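Local coordinates for nuclear inclusion protein A (Tobacco vein mottling virus, PDB 3MMG), which probably acts as a chymotrypsin-like cysteine protease of the potyviral 3C type, cutting the viral polyprotein, at residues F11-L20 / V112-S123; I35-N44 / V180-L191. The protein carries 3 engineered substitutions. All coordinates share one frame; numbering follows the deposited sequence.

Contact 1 (F11-L20 / V112-S123); sequences FNPISACVCL and VSTNFQQKSVSS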
loop_
_atom_site.group_PDB
_atom_site.type_symbol
_atom_site.label_atom_id
_atom_site.label_comp_id
_atom_site.label_asym_id
_atom_site.label_seq_id
_atom_site.Cartn_x
_atom_site.Cartn_y
_atom_site.Cartn_z
ATOM N N PHE A 11 -6.926 15.817 0.431
ATOM C CA PHE A 11 -6.454 14.434 0.585
ATOM C C PHE A 11 -6.648 13.898 1.998
ATOM O O PHE A 11 -6.184 12.798 2.353
ATOM C CB PHE A 11 -4.957 14.328 0.236
ATOM C CG PHE A 11 -4.648 14.720 -1.169
ATOM C CD1 PHE A 11 -4.241 16.012 -1.466
ATOM C CD2 PHE A 11 -4.745 13.782 -2.192
ATOM C CE1 PHE A 11 -3.937 16.359 -2.792
ATOM C CE2 PHE A 11 -4.445 14.118 -3.510
ATOM C CZ PHE A 11 -4.043 15.409 -3.797
ATOM N N ASN A 12 -7.302 14.686 2.840
ATOM C CA ASN A 12 -7.405 14.305 4.243
ATOM C C ASN A 12 -8.164 13.026 4.533
ATOM O O ASN A 12 -7.744 12.256 5.405
ATOM C CB ASN A 12 -7.947 15.479 5.061
ATOM C CG ASN A 12 -6.939 16.585 5.148
ATOM O OD1 ASN A 12 -5.930 16.451 5.840
ATOM N ND2 ASN A 12 -7.171 17.653 4.406
ATOM N N PRO A 13 -9.272 12.772 3.815
ATOM C CA PRO A 13 -9.939 11.477 4.043
ATOM C C PRO A 13 -9.067 10.242 3.777
ATOM O O PRO A 13 -9.224 9.210 4.453
ATOM C CB PRO A 13 -11.096 11.514 3.054
ATOM C CG PRO A 13 -11.418 12.980 2.903
ATOM C CD PRO A 13 -10.048 13.623 2.895
ATOM N N ILE A 14 -8.169 10.339 2.796
ATOM C CA ILE A 14 -7.196 9.258 2.568
ATOM C C ILE A 14 -6.207 9.125 3.707
ATOM O O ILE A 14 -6.008 8.023 4.228
ATOM C CB ILE A 14 -6.460 9.432 1.219
ATOM C CG1 ILE A 14 -7.481 9.442 0.072
ATOM C CG2 ILE A 14 -5.395 8.338 1.036
ATOM C CD1 ILE A 14 -6.982 10.129 -1.170
ATOM N N SER A 15 -5.597 10.246 4.093
ATOM C CA SER A 15 -4.670 10.296 5.215
ATOM C C SER A 15 -5.262 9.714 6.502
ATOM O O SER A 15 -4.550 9.086 7.284
ATOM C CB SER A 15 -4.228 11.741 5.444
ATOM O OG SER A 15 -3.377 11.835 6.554
ATOM N N ALA A 16 -6.565 9.920 6.708
ATOM C CA ALA A 16 -7.251 9.431 7.908
ATOM C C ALA A 16 -7.286 7.894 7.984
ATOM O O ALA A 16 -7.478 7.341 9.060
ATOM C CB ALA A 16 -8.654 10.003 7.992
ATOM N N CYS A 17 -7.140 7.228 6.830
ATOM C CA CYS A 17 -7.150 5.771 6.726
ATOM C C CYS A 17 -5.767 5.157 6.585
ATOM O O CYS A 17 -5.624 3.940 6.547
ATOM C CB CYS A 17 -8.013 5.355 5.540
ATOM S SG CYS A 17 -9.747 5.809 5.814
ATOM N N VAL A 18 -4.728 5.984 6.529
ATOM C CA VAL A 18 -3.389 5.449 6.422
ATOM C C VAL A 18 -2.930 4.984 7.793
ATOM O O VAL A 18 -3.177 5.668 8.800
ATOM C CB VAL A 18 -2.419 6.494 5.829
ATOM C CG1 VAL A 18 -0.964 6.015 5.938
ATOM C CG2 VAL A 18 -2.792 6.757 4.380
ATOM N N CYS A 19 -2.275 3.818 7.816
ATOM C CA CYS A 19 -1.767 3.185 9.049
ATOM C C CYS A 19 -0.246 3.055 8.999
ATOM O O CYS A 19 0.360 3.026 7.908
ATOM C CB CYS A 19 -2.294 1.757 9.173
ATOM S SG CYS A 19 -4.061 1.505 9.064
ATOM N N LEU A 20 0.366 2.930 10.170
ATOM C CA LEU A 20 1.758 2.479 10.235
ATOM C C LEU A 20 1.768 0.994 10.553
ATOM O O LEU A 20 1.070 0.548 11.455
ATOM C CB LEU A 20 2.584 3.223 11.287
ATOM C CG LEU A 20 2.726 4.741 11.231
ATOM C CD1 LEU A 20 3.516 5.225 12.447
ATOM C CD2 LEU A 20 3.415 5.162 9.983
ATOM N N VAL A 112 0.375 10.128 -0.666
ATOM C CA VAL A 112 -0.270 10.647 0.536
ATOM C C VAL A 112 0.208 9.832 1.740
ATOM O O VAL A 112 0.309 8.606 1.665
ATOM C CB VAL A 112 -1.788 10.552 0.423
ATOM C CG1 VAL A 112 -2.421 10.928 1.769
ATOM C CG2 VAL A 112 -2.298 11.472 -0.682
ATOM N N SER A 113 0.453 10.506 2.860
ATOM C CA SER A 113 0.826 9.780 4.076
ATOM C C SER A 113 0.249 10.522 5.285
ATOM O O SER A 113 -0.572 11.457 5.149
ATOM C CB SER A 113 2.355 9.630 4.143
ATOM O OG SER A 113 2.782 8.826 5.229
ATOM N N THR A 114 0.673 10.094 6.459
ATOM C CA THR A 114 0.130 10.630 7.676
ATOM C C THR A 114 1.247 10.706 8.691
ATOM O O THR A 114 2.189 9.909 8.678
ATOM C CB THR A 114 -1.078 9.773 8.174
ATOM O OG1 THR A 114 -1.664 10.352 9.354
ATOM C CG2 THR A 114 -0.659 8.325 8.437
ATOM N N ASN A 115 1.144 11.721 9.532
ATOM C CA ASN A 115 2.005 11.882 10.680
ATOM C C ASN A 115 1.136 11.639 11.904
ATOM O O ASN A 115 -0.036 12.037 11.930
ATOM C CB ASN A 115 2.553 13.297 10.705
ATOM C CG ASN A 115 3.565 13.503 11.797
ATOM O OD1 ASN A 115 3.512 14.489 12.516
ATOM N ND2 ASN A 115 4.494 12.570 11.927
ATOM N N PHE A 116 1.701 10.978 12.911
ATOM C CA PHE A 116 0.949 10.685 14.133
ATOM C C PHE A 116 1.448 11.594 15.251
ATOM O O PHE A 116 2.667 11.672 15.506
ATOM C CB PHE A 116 1.058 9.182 14.471
ATOM C CG PHE A 116 0.425 8.303 13.420
ATOM C CD1 PHE A 116 1.101 8.030 12.233
ATOM C CD2 PHE A 116 -0.862 7.848 13.564
ATOM C CE1 PHE A 116 0.518 7.266 11.239
ATOM C CE2 PHE A 116 -1.458 7.079 12.559
ATOM C CZ PHE A 116 -0.766 6.801 11.399
ATOM N N GLN A 117 0.507 12.297 15.892
ATOM C CA GLN A 117 0.826 13.299 16.920
ATOM C C GLN A 117 0.119 12.904 18.222
ATOM O O GLN A 117 -0.437 11.783 18.322
ATOM C CB GLN A 117 0.411 14.704 16.453
ATOM C CG GLN A 117 0.931 15.019 15.043
ATOM C CD GLN A 117 0.307 16.249 14.396
ATOM O OE1 GLN A 117 1.016 17.037 13.768
ATOM N NE2 GLN A 117 -1.008 16.423 14.533
ATOM N N GLN A 118 0.142 13.778 19.225
ATOM C CA GLN A 118 -0.381 13.333 20.531
ATOM C C GLN A 118 -1.880 13.075 20.512
ATOM O O GLN A 118 -2.339 12.039 21.033
ATOM C CB GLN A 118 -0.060 14.335 21.629
ATOM C CG GLN A 118 -0.368 13.787 23.006
ATOM C CD GLN A 118 0.041 14.737 24.107
ATOM O OE1 GLN A 118 1.099 15.373 24.041
ATOM N NE2 GLN A 118 -0.782 14.815 25.146
ATOM N N LYS A 119 -2.643 14.018 19.955
ATOM C CA LYS A 119 -4.104 13.957 20.061
ATOM C C LYS A 119 -4.794 13.776 18.714
ATOM O O LYS A 119 -6.026 13.693 18.637
ATOM C CB LYS A 119 -4.635 15.253 20.712
ATOM C CG LYS A 119 -3.966 15.595 22.040
ATOM C CD LYS A 119 -4.716 16.726 22.708
ATOM C CE LYS A 119 -3.845 17.418 23.735
ATOM N NZ LYS A 119 -4.637 17.849 24.934
ATOM N N SER A 120 -3.988 13.704 17.661
ATOM C CA SER A 120 -4.493 13.825 16.292
ATOM C C SER A 120 -3.468 13.260 15.342
ATOM O O SER A 120 -2.355 12.889 15.744
ATOM C CB SER A 120 -4.680 15.324 15.927
ATOM O OG SER A 120 -3.427 16.031 16.011
ATOM N N VAL A 121 -3.839 13.169 14.071
ATOM C CA VAL A 121 -2.826 12.864 13.041
ATOM C C VAL A 121 -2.862 14.021 12.064
ATOM O O VAL A 121 -3.848 14.765 12.005
ATOM C CB VAL A 121 -3.127 11.555 12.258
ATOM C CG1 VAL A 121 -3.227 10.370 13.218
ATOM C CG2 VAL A 121 -4.408 11.694 11.417
ATOM N N SER A 122 -1.803 14.182 11.286
ATOM C CA SER A 122 -1.840 15.207 10.236
ATOM C C SER A 122 -1.579 14.559 8.889
ATOM O O SER A 122 -0.891 13.542 8.809
ATOM C CB SER A 122 -0.818 16.313 10.491
ATOM O OG SER A 122 0.490 15.784 10.445
ATOM N N SER A 123 -2.122 15.174 7.843
ATOM C CA SER A 123 -1.976 14.684 6.474
ATOM C C SER A 123 -0.713 15.212 5.807
ATOM O O SER A 123 -0.331 16.376 6.003
ATOM C CB SER A 123 -3.191 15.089 5.623
ATOM O OG SER A 123 -3.390 16.507 5.614
#
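Ser123 and Asn12 make the shorter of two side-chain hydrogen bonds across this contact: the hydroxyl OG of Ser123 gives its proton to Asn12 OD1 at 2.6 Å, the donor tilted 33° out of the amide's carbonyl plane. The other end of that amide is also used, since Asn12 ND2 bonds to Asp10 OD1, which fixes the rotation of the group. Deeper in, and in one of its two conformers, the buried hydroxyl of Ser15 donates to the backbone oxygen of Ser113 (OG to O, 3.2 Å). Here the donor stands above the carbonyl plane and misses the lone pairs. In this conformer Ser15 OG lies anti to its own nitrogen (chi1 178°), an orientation that carries it from the short helix 12-15 toward the strand.

These bonds join the helix that leads into the N-terminal beta-sheet domain to the hairpin formed by strands 109-116 and 121-133 of the C-terminal barrel, so the contact spans the two domains of a chymotrypsin-like fold. Within the hairpin, Asn115 and Ser122 exchange a pair of backbone bonds, N to O in each direction.

Apolar groups flank the polar pairs. Val112 reaches the helix and its N-cap residue with both branches, CG2 against Phe11 CD2 at 3.7 Å and CG1 against Ile14 CG2 at 4.0 Å. Farther along, Val18 CG1 meets Thr114 CG2. Leu20 and Phe116 lie alongside one another, pointing opposite ways, with CG of the leucine 3.4 Å from CE1 of the ring, while Val18 O lies at the edge of the same ring, near CZ.

Contact 2 (I35-N44 / V180-L191); sequences IGFGPYIIAN and VEFPEKFVATYL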
loop_
_atom_site.group_PDB
_atom_site.type_symbol
_atom_site.label_atom_id
_atom_site.label_comp_id
_atom_site.label_asym_id
_atom_site.label_seq_id
_atom_site.Cartn_x
_atom_site.Cartn_y
_atom_site.Cartn_z
ATOM N N ILE A 35 -3.298 0.807 4.301
ATOM C CA ILE A 35 -4.573 1.512 4.156
ATOM C C ILE A 35 -5.685 0.734 4.868
ATOM O O ILE A 35 -5.913 -0.417 4.549
ATOM C CB ILE A 35 -4.961 1.646 2.660
ATOM C CG1 ILE A 35 -3.835 2.319 1.871
ATOM C CG2 ILE A 35 -6.301 2.444 2.505
ATOM C CD1 ILE A 35 -4.000 2.257 0.341
ATOM N N GLY A 36 -6.354 1.349 5.832
ATOM C CA GLY A 36 -7.509 0.714 6.478
ATOM C C GLY A 36 -8.797 0.913 5.699
ATOM O O GLY A 36 -9.042 1.980 5.116
ATOM N N PHE A 37 -9.655 -0.106 5.726
ATOM C CA PHE A 37 -10.953 -0.053 5.064
ATOM C C PHE A 37 -11.845 -1.086 5.762
ATOM O O PHE A 37 -11.584 -2.270 5.676
ATOM C CB PHE A 37 -10.777 -0.379 3.568
ATOM C CG PHE A 37 -12.020 -0.161 2.732
ATOM C CD1 PHE A 37 -13.033 -1.112 2.706
ATOM C CD2 PHE A 37 -12.145 0.973 1.941
ATOM C CE1 PHE A 37 -14.173 -0.927 1.914
ATOM C CE2 PHE A 37 -13.285 1.175 1.147
ATOM C CZ PHE A 37 -14.296 0.226 1.143
ATOM N N GLY A 38 -12.848 -0.625 6.489
ATOM C CA GLY A 38 -13.630 -1.530 7.327
ATOM C C GLY A 38 -12.702 -2.295 8.264
ATOM O O GLY A 38 -11.827 -1.708 8.875
ATOM N N PRO A 39 -12.894 -3.629 8.374
ATOM C CA PRO A 39 -12.063 -4.462 9.229
ATOM C C PRO A 39 -10.762 -4.922 8.551
ATOM O O PRO A 39 -10.055 -5.803 9.085
ATOM C CB PRO A 39 -12.966 -5.675 9.471
ATOM C CG PRO A 39 -13.664 -5.828 8.152
ATOM C CD PRO A 39 -13.954 -4.419 7.714
ATOM N N TYR A 40 -10.455 -4.336 7.394
ATOM C CA TYR A 40 -9.341 -4.783 6.571
ATOM C C TYR A 40 -8.186 -3.799 6.583
ATOM O O TYR A 40 -8.394 -2.578 6.654
ATOM C CB TYR A 40 -9.786 -4.980 5.107
ATOM C CG TYR A 40 -11.029 -5.820 4.980
ATOM C CD1 TYR A 40 -12.228 -5.261 4.544
ATOM C CD2 TYR A 40 -10.997 -7.177 5.302
ATOM C CE1 TYR A 40 -13.404 -6.043 4.457
ATOM C CE2 TYR A 40 -12.151 -7.970 5.213
ATOM C CZ TYR A 40 -13.339 -7.398 4.784
ATOM O OH TYR A 40 -14.488 -8.175 4.694
ATOM N N ILE A 41 -6.983 -4.351 6.501
ATOM C CA ILE A 41 -5.759 -3.589 6.255
ATOM C C ILE A 41 -5.190 -4.020 4.917
ATOM O O ILE A 41 -4.976 -5.210 4.691
ATOM C CB ILE A 41 -4.677 -3.874 7.349
ATOM C CG1 ILE A 41 -5.252 -3.636 8.761
ATOM C CG2 ILE A 41 -3.411 -3.021 7.129
ATOM C CD1 ILE A 41 -5.701 -2.242 9.006
ATOM N N ILE A 42 -4.956 -3.048 4.041
ATOM C CA ILE A 42 -4.417 -3.310 2.705
ATOM C C ILE A 42 -2.943 -2.958 2.798
ATOM O O ILE A 42 -2.579 -1.859 3.270
ATOM C CB ILE A 42 -5.103 -2.408 1.668
ATOM C CG1 ILE A 42 -6.612 -2.737 1.518
ATOM C CG2 ILE A 42 -4.359 -2.452 0.331
ATOM C CD1 ILE A 42 -7.456 -1.535 1.093
ATOM N N ALA A 43 -2.081 -3.882 2.389
ATOM C CA ALA A 43 -0.648 -3.663 2.530
ATOM C C ALA A 43 0.101 -4.294 1.362
ATOM O O ALA A 43 -0.496 -4.970 0.535
ATOM C CB ALA A 43 -0.151 -4.246 3.865
ATOM N N ASN A 44 1.411 -4.074 1.309
ATOM C CA ASN A 44 2.252 -4.836 0.366
ATOM C C ASN A 44 2.371 -6.292 0.817
ATOM O O ASN A 44 2.492 -6.554 2.011
ATOM C CB ASN A 44 3.665 -4.270 0.310
ATOM C CG ASN A 44 3.709 -2.831 -0.165
ATOM O OD1 ASN A 44 3.693 -1.915 0.646
ATOM N ND2 ASN A 44 3.714 -2.627 -1.483
ATOM N N VAL A 180 2.594 -0.301 -7.103
ATOM C CA VAL A 180 1.808 -1.454 -7.606
ATOM C C VAL A 180 0.362 -1.003 -7.681
ATOM O O VAL A 180 -0.149 -0.456 -6.709
ATOM C CB VAL A 180 1.923 -2.737 -6.717
ATOM C CG1 VAL A 180 1.714 -2.400 -5.208
ATOM C CG2 VAL A 180 0.960 -3.847 -7.203
ATOM N N GLU A 181 -0.282 -1.238 -8.829
ATOM C CA GLU A 181 -1.641 -0.764 -9.057
ATOM C C GLU A 181 -2.670 -1.680 -8.433
ATOM O O GLU A 181 -2.471 -2.891 -8.376
ATOM C CB GLU A 181 -1.922 -0.663 -10.567
ATOM C CG GLU A 181 -1.813 -2.007 -11.286
ATOM C CD GLU A 181 -2.636 -2.095 -12.555
ATOM O OE1 GLU A 181 -2.429 -1.294 -13.474
ATOM O OE2 GLU A 181 -3.489 -2.996 -12.632
ATOM N N PHE A 182 -3.779 -1.092 -7.988
ATOM C CA PHE A 182 -4.976 -1.866 -7.673
ATOM C C PHE A 182 -5.584 -2.413 -8.946
ATOM O O PHE A 182 -5.491 -1.772 -9.997
ATOM C CB PHE A 182 -5.986 -1.014 -6.884
ATOM C CG PHE A 182 -5.529 -0.793 -5.481
ATOM C CD1 PHE A 182 -4.791 0.344 -5.153
ATOM C CD2 PHE A 182 -5.686 -1.791 -4.532
ATOM C CE1 PHE A 182 -4.278 0.521 -3.879
ATOM C CE2 PHE A 182 -5.164 -1.628 -3.231
ATOM C CZ PHE A 182 -4.452 -0.476 -2.913
ATOM N N PRO A 183 -6.197 -3.598 -8.860
ATOM C CA PRO A 183 -6.918 -4.166 -9.986
ATOM C C PRO A 183 -8.330 -3.576 -10.124
ATOM O O PRO A 183 -8.811 -2.858 -9.242
ATOM C CB PRO A 183 -7.013 -5.641 -9.602
ATOM C CG PRO A 183 -7.166 -5.603 -8.114
ATOM C CD PRO A 183 -6.194 -4.513 -7.698
ATOM N N GLU A 184 -8.976 -3.880 -11.248
ATOM C CA GLU A 184 -10.360 -3.495 -11.489
ATOM C C GLU A 184 -11.254 -4.131 -10.427
ATOM O O GLU A 184 -10.991 -5.257 -10.004
ATOM C CB GLU A 184 -10.796 -4.015 -12.858
ATOM C CG GLU A 184 -11.995 -3.289 -13.482
ATOM C CD GLU A 184 -12.420 -3.895 -14.830
ATOM O OE1 GLU A 184 -11.726 -4.805 -15.350
ATOM O OE2 GLU A 184 -13.466 -3.465 -15.366
ATOM N N LYS A 185 -12.293 -3.400 -10.015
ATOM C CA LYS A 185 -13.327 -3.888 -9.081
ATOM C C LYS A 185 -12.711 -4.429 -7.789
ATOM O O LYS A 185 -13.129 -5.474 -7.258
ATOM C CB LYS A 185 -14.182 -4.952 -9.780
ATOM C CG LYS A 185 -14.985 -4.364 -10.922
ATOM C CD LYS A 185 -15.783 -5.401 -11.667
ATOM C CE LYS A 185 -16.495 -4.748 -12.847
ATOM N NZ LYS A 185 -16.906 -5.768 -13.864
ATOM N N PHE A 186 -11.707 -3.709 -7.289
ATOM C CA PHE A 186 -10.947 -4.169 -6.145
ATOM C C PHE A 186 -11.809 -4.371 -4.888
ATOM O O PHE A 186 -11.742 -5.434 -4.264
ATOM C CB PHE A 186 -9.792 -3.195 -5.844
ATOM C CG PHE A 186 -9.058 -3.508 -4.575
ATOM C CD1 PHE A 186 -8.332 -4.690 -4.453
ATOM C CD2 PHE A 186 -9.088 -2.613 -3.495
ATOM C CE1 PHE A 186 -7.648 -4.978 -3.266
ATOM C CE2 PHE A 186 -8.406 -2.897 -2.321
ATOM C CZ PHE A 186 -7.690 -4.074 -2.204
ATOM N N VAL A 187 -12.568 -3.341 -4.507
ATOM C CA VAL A 187 -13.439 -3.406 -3.305
ATOM C C VAL A 187 -14.446 -4.574 -3.395
ATOM O O VAL A 187 -14.518 -5.421 -2.497
ATOM C CB VAL A 187 -14.131 -2.048 -3.055
ATOM C CG1 VAL A 187 -15.123 -2.128 -1.871
ATOM C CG2 VAL A 187 -13.071 -0.980 -2.800
ATOM N N ALA A 188 -15.173 -4.641 -4.512
ATOM C CA ALA A 188 -16.161 -5.699 -4.744
ATOM C C ALA A 188 -15.548 -7.096 -4.674
ATOM O O ALA A 188 -16.078 -7.976 -3.997
ATOM C CB ALA A 188 -16.872 -5.480 -6.081
ATOM N N THR A 189 -14.414 -7.280 -5.343
ATOM C CA THR A 189 -13.768 -8.586 -5.484
ATOM C C THR A 189 -12.997 -9.057 -4.256
ATOM O O THR A 189 -13.024 -10.250 -3.930
ATOM C CB THR A 189 -12.816 -8.603 -6.703
ATOM O OG1 THR A 189 -13.517 -8.126 -7.850
ATOM C CG2 THR A 189 -12.270 -10.007 -6.981
ATOM N N TYR A 190 -12.298 -8.144 -3.587
ATOM C CA TYR A 190 -11.388 -8.531 -2.516
ATOM C C TYR A 190 -11.903 -8.174 -1.114
ATOM O O TYR A 190 -11.620 -8.883 -0.144
ATOM C CB TYR A 190 -9.986 -7.966 -2.750
ATOM C CG TYR A 190 -9.280 -8.622 -3.914
ATOM C CD1 TYR A 190 -9.476 -8.164 -5.225
ATOM C CD2 TYR A 190 -8.455 -9.730 -3.707
ATOM C CE1 TYR A 190 -8.850 -8.786 -6.302
ATOM C CE2 TYR A 190 -7.831 -10.354 -4.761
ATOM C CZ TYR A 190 -8.024 -9.884 -6.057
ATOM O OH TYR A 190 -7.384 -10.536 -7.100
ATOM N N LEU A 191 -12.671 -7.097 -1.004
ATOM C CA LEU A 191 -13.128 -6.670 0.318
ATOM C C LEU A 191 -14.553 -7.132 0.615
ATOM O O LEU A 191 -14.812 -7.680 1.688
ATOM C CB LEU A 191 -12.971 -5.152 0.514
ATOM C CG LEU A 191 -11.598 -4.571 0.117
ATOM C CD1 LEU A 191 -11.471 -3.093 0.453
ATOM C CD2 LEU A 191 -10.496 -5.360 0.789
HETATM O O HOH W 1 -14.498 -10.280 2.978
#
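Leu191 lays its CD1 methyl over one face of the Phe37 ring, 3.8 Å from the centroid and 29° off the normal, a CH-pi contact. It joins the beta-hairpin of strands 28-37 and 40-43, part of the N-terminal domain of the chymotrypsin-like fold, to the helix 186-192 that follows the last strand of the C-terminal barrel. Val187 CG1 reaches CZ of the same ring at 3.9 Å, its side chain roughly perpendicular to that of Phe37.

Ile42 meets two aromatic edges with different branches. Its CG2, anti to the backbone nitrogen, lies in the plane of the Phe182 ring, 3.7 Å from CE2, whereas CD1 at the other end comes up to the edge of Phe186, 3.8 Å from CE2. The two rings are inclined to each other, with Phe182 CD2 over the centre of Phe186, and Phe100 packs edge-to-face against both.

Tyr40 runs alongside Leu191 in the opposite direction, its CE1 4.1 Å from the leucine CB, and Pro39 CG sits over one face of its ring. A water accepts from Tyr40 OH at 2.7 Å and donates to Leu191 O at 2.9 Å.

The centres of contacts 1 and 2 lie about 18 Å apart, and their segments alternate along the chain: 11-20, 35-44, 112-123, 180-191. Each contact therefore pairs a segment of the N-terminal part with one of the C-terminal part, and the two domains are tied together at two separate places. On the N-terminal side they share the antiparallel sheet in which strands 18-25 and 28-37 are neighbours; they touch there through a probable hydrogen bond from Gly36 N to Cys17 O. On the other side, contact 1 uses the first hairpin of the barrel, contact 2 the end of its last strand and the ensuing helix.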